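Local coordinates for ADP-ribosylation factor-binding protein GGA2 (Saccharomyces cerevisiae, PDB 3MNM), which may regulate membrane traffic through the trans-Golgi network and binds the small GTPases ARF1 and ARF2, this chain being its GAE (gamma-ear) domain, at residues I21-S26 / L50-A55. Sequence-based numbering, arbitrary orientation.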
loop_
_atom_site.group_PDB
_atom_site.type_symbol
_atom_site.label_atom_id
_atom_site.label_comp_id
_atom_site.label_asym_id
_atom_site.label_seq_id
_atom_site.Cartn_x
_atom_site.Cartn_y
_atom_site.Cartn_z
ATOM N N ILE A 21 -1.327 1.451 6.716
ATOM C CA ILE A 21 -1.405 1.298 5.268
ATOM C C ILE A 21 -2.849 1.086 4.869
ATOM O O ILE A 21 -3.518 0.213 5.427
ATOM C CB ILE A 21 -0.583 0.086 4.749
ATOM C CG1 ILE A 21 0.866 0.128 5.266
ATOM C CG2 ILE A 21 -0.678 -0.001 3.199
ATOM C CD1 ILE A 21 1.709 -1.112 4.888
ATOM N N GLU A 22 -3.328 1.885 3.920
ATOM C CA GLU A 22 -4.681 1.738 3.380
ATOM C C GLU A 22 -4.680 1.681 1.852
ATOM O O GLU A 22 -3.819 2.275 1.204
ATOM C CB GLU A 22 -5.570 2.903 3.835
ATOM C CG GLU A 22 -5.724 3.027 5.335
ATOM C CD GLU A 22 -6.354 4.347 5.736
ATOM O OE1 GLU A 22 -5.800 5.406 5.365
ATOM O OE2 GLU A 22 -7.405 4.333 6.420
ATOM N N PHE A 23 -5.651 0.968 1.278
ATOM C CA PHE A 23 -5.863 0.985 -0.163
ATOM C C PHE A 23 -7.192 1.662 -0.478
ATOM O O PHE A 23 -8.182 1.464 0.228
ATOM C CB PHE A 23 -5.956 -0.426 -0.751
ATOM C CG PHE A 23 -4.669 -1.212 -0.723
ATOM C CD1 PHE A 23 -4.697 -2.589 -0.873
ATOM C CD2 PHE A 23 -3.448 -0.590 -0.561
ATOM C CE1 PHE A 23 -3.520 -3.338 -0.854
ATOM C CE2 PHE A 23 -2.272 -1.330 -0.537
ATOM C CZ PHE A 23 -2.309 -2.704 -0.686
ATOM N N GLU A 24 -7.203 2.454 -1.538
ATOM C CA GLU A 24 -8.452 2.841 -2.188
ATOM C C GLU A 24 -8.581 1.987 -3.437
ATOM O O GLU A 24 -7.752 2.074 -4.345
ATOM C CB GLU A 24 -8.484 4.345 -2.511
ATOM C CG GLU A 24 -8.867 5.227 -1.321
ATOM C CD GLU A 24 -8.885 6.726 -1.642
ATOM O OE1 GLU A 24 -8.725 7.104 -2.825
ATOM O OE2 GLU A 24 -9.045 7.530 -0.696
ATOM N N ILE A 25 -9.612 1.138 -3.469
ATOM C CA ILE A 25 -9.793 0.187 -4.555
ATOM C C ILE A 25 -11.086 0.484 -5.293
ATOM O O ILE A 25 -12.134 0.632 -4.668
ATOM C CB ILE A 25 -9.834 -1.263 -4.027
ATOM C CG1 ILE A 25 -8.560 -1.571 -3.234
ATOM C CG2 ILE A 25 -10.034 -2.276 -5.176
ATOM C CD1 ILE A 25 -8.627 -2.874 -2.468
ATOM N N SER A 26 -11.006 0.578 -6.616
ATOM C CA SER A 26 -12.200 0.790 -7.435
ATOM C C SER A 26 -12.106 0.040 -8.759
ATOM O O SER A 26 -11.019 -0.170 -9.285
ATOM C CB SER A 26 -12.425 2.282 -7.687
ATOM O OG SER A 26 -11.332 2.868 -8.379
ATOM N N LEU A 50 11.334 4.656 3.084
ATOM C CA LEU A 50 10.198 3.724 2.970
ATOM C C LEU A 50 10.151 3.085 1.582
ATOM O O LEU A 50 10.066 3.771 0.556
ATOM C CB LEU A 50 8.860 4.422 3.317
ATOM C CG LEU A 50 7.690 3.416 3.462
ATOM C CD1 LEU A 50 6.748 3.908 4.571
ATOM C CD2 LEU A 50 6.973 3.273 2.128
ATOM N N VAL A 51 10.189 1.751 1.565
ATOM C CA VAL A 51 10.207 0.971 0.339
ATOM C C VAL A 51 9.039 -0.009 0.407
ATOM O O VAL A 51 8.993 -0.844 1.302
ATOM C CB VAL A 51 11.538 0.200 0.223
ATOM C CG1 VAL A 51 11.541 -0.697 -1.000
ATOM C CG2 VAL A 51 12.716 1.194 0.142
ATOM N N PHE A 52 8.095 0.130 -0.517
ATOM C CA PHE A 52 6.888 -0.710 -0.531
ATOM C C PHE A 52 6.899 -1.632 -1.741
ATOM O O PHE A 52 7.096 -1.189 -2.885
ATOM C CB PHE A 52 5.652 0.186 -0.594
ATOM C CG PHE A 52 4.345 -0.562 -0.499
ATOM C CD1 PHE A 52 3.446 -0.536 -1.559
ATOM C CD2 PHE A 52 4.005 -1.243 0.666
ATOM C CE1 PHE A 52 2.224 -1.190 -1.472
ATOM C CE2 PHE A 52 2.791 -1.909 0.756
ATOM C CZ PHE A 52 1.897 -1.877 -0.310
ATOM N N LEU A 53 6.662 -2.920 -1.487
ATOM C CA LEU A 53 6.628 -3.928 -2.545
ATOM C C LEU A 53 5.259 -4.599 -2.556
ATOM O O LEU A 53 4.788 -5.058 -1.515
ATOM C CB LEU A 53 7.713 -4.989 -2.287
ATOM C CG LEU A 53 7.875 -6.089 -3.333
ATOM C CD1 LEU A 53 8.347 -5.513 -4.674
ATOM C CD2 LEU A 53 8.875 -7.142 -2.822
ATOM N N LEU A 54 4.630 -4.645 -3.728
ATOM C CA LEU A 54 3.300 -5.234 -3.868
ATOM C C LEU A 54 3.299 -6.276 -4.978
ATOM O O LEU A 54 3.864 -6.055 -6.046
ATOM C CB LEU A 54 2.291 -4.122 -4.192
ATOM C CG LEU A 54 0.828 -4.524 -4.360
ATOM C CD1 LEU A 54 0.307 -5.108 -3.058
ATOM C CD2 LEU A 54 0.021 -3.291 -4.780
ATOM N N ALA A 55 2.662 -7.414 -4.737
ATOM C CA ALA A 55 2.597 -8.458 -5.759
ATOM C C ALA A 55 1.171 -8.970 -5.846
ATOM O O ALA A 55 0.481 -9.057 -4.834
ATOM C CB ALA A 55 3.537 -9.602 -5.418
#
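F52 reaches across the middle of the β-sandwich toward I21 and F23, bridging two sheets whose local strand axes pass 12.0 Å apart and cross at -48°. Its CB leaves strand 50-55 pointing at the opposite sheet but stops well short of it. With CG anti to the backbone N (chi1 -175°), the ring is carried straight on into the interior, where it spends its outer atoms on two partners. CG and CD2 come within 4.5 Å of no atom of 21-26; contact begins at CE2, which meets the end of I21, 4.3 Å from CD1, the methyl approaching obliquely. At the tip, CZ lies 4.2 Å from CE2 of F23, close to the plane of that ring and at its edge. The two ring planes are turned about 71° against each other, and CE2 of F23 lies obliquely to the F52 ring. The F23 ring also touches the next inward-pointing residue of the second strand: its CZ is 4.3 Å from CD1 of L54, which comes in obliquely. Each phenyl has an edge-to-face partner outside the two strands, F39 for F52 and F118 for F23, and W101 packs against both I21 and F52, continuing the core of this Ig-like fold. E22 and E24 instead use their carboxylates in salt bridges to R10. Between the two segments there are no hydrogen bonds, and only 135 Å² is buried. This small, wholly apolar contact between side-chain ends is consistent with cohesion by dispersion and exclusion of water, with no polar pair across it to fix the register.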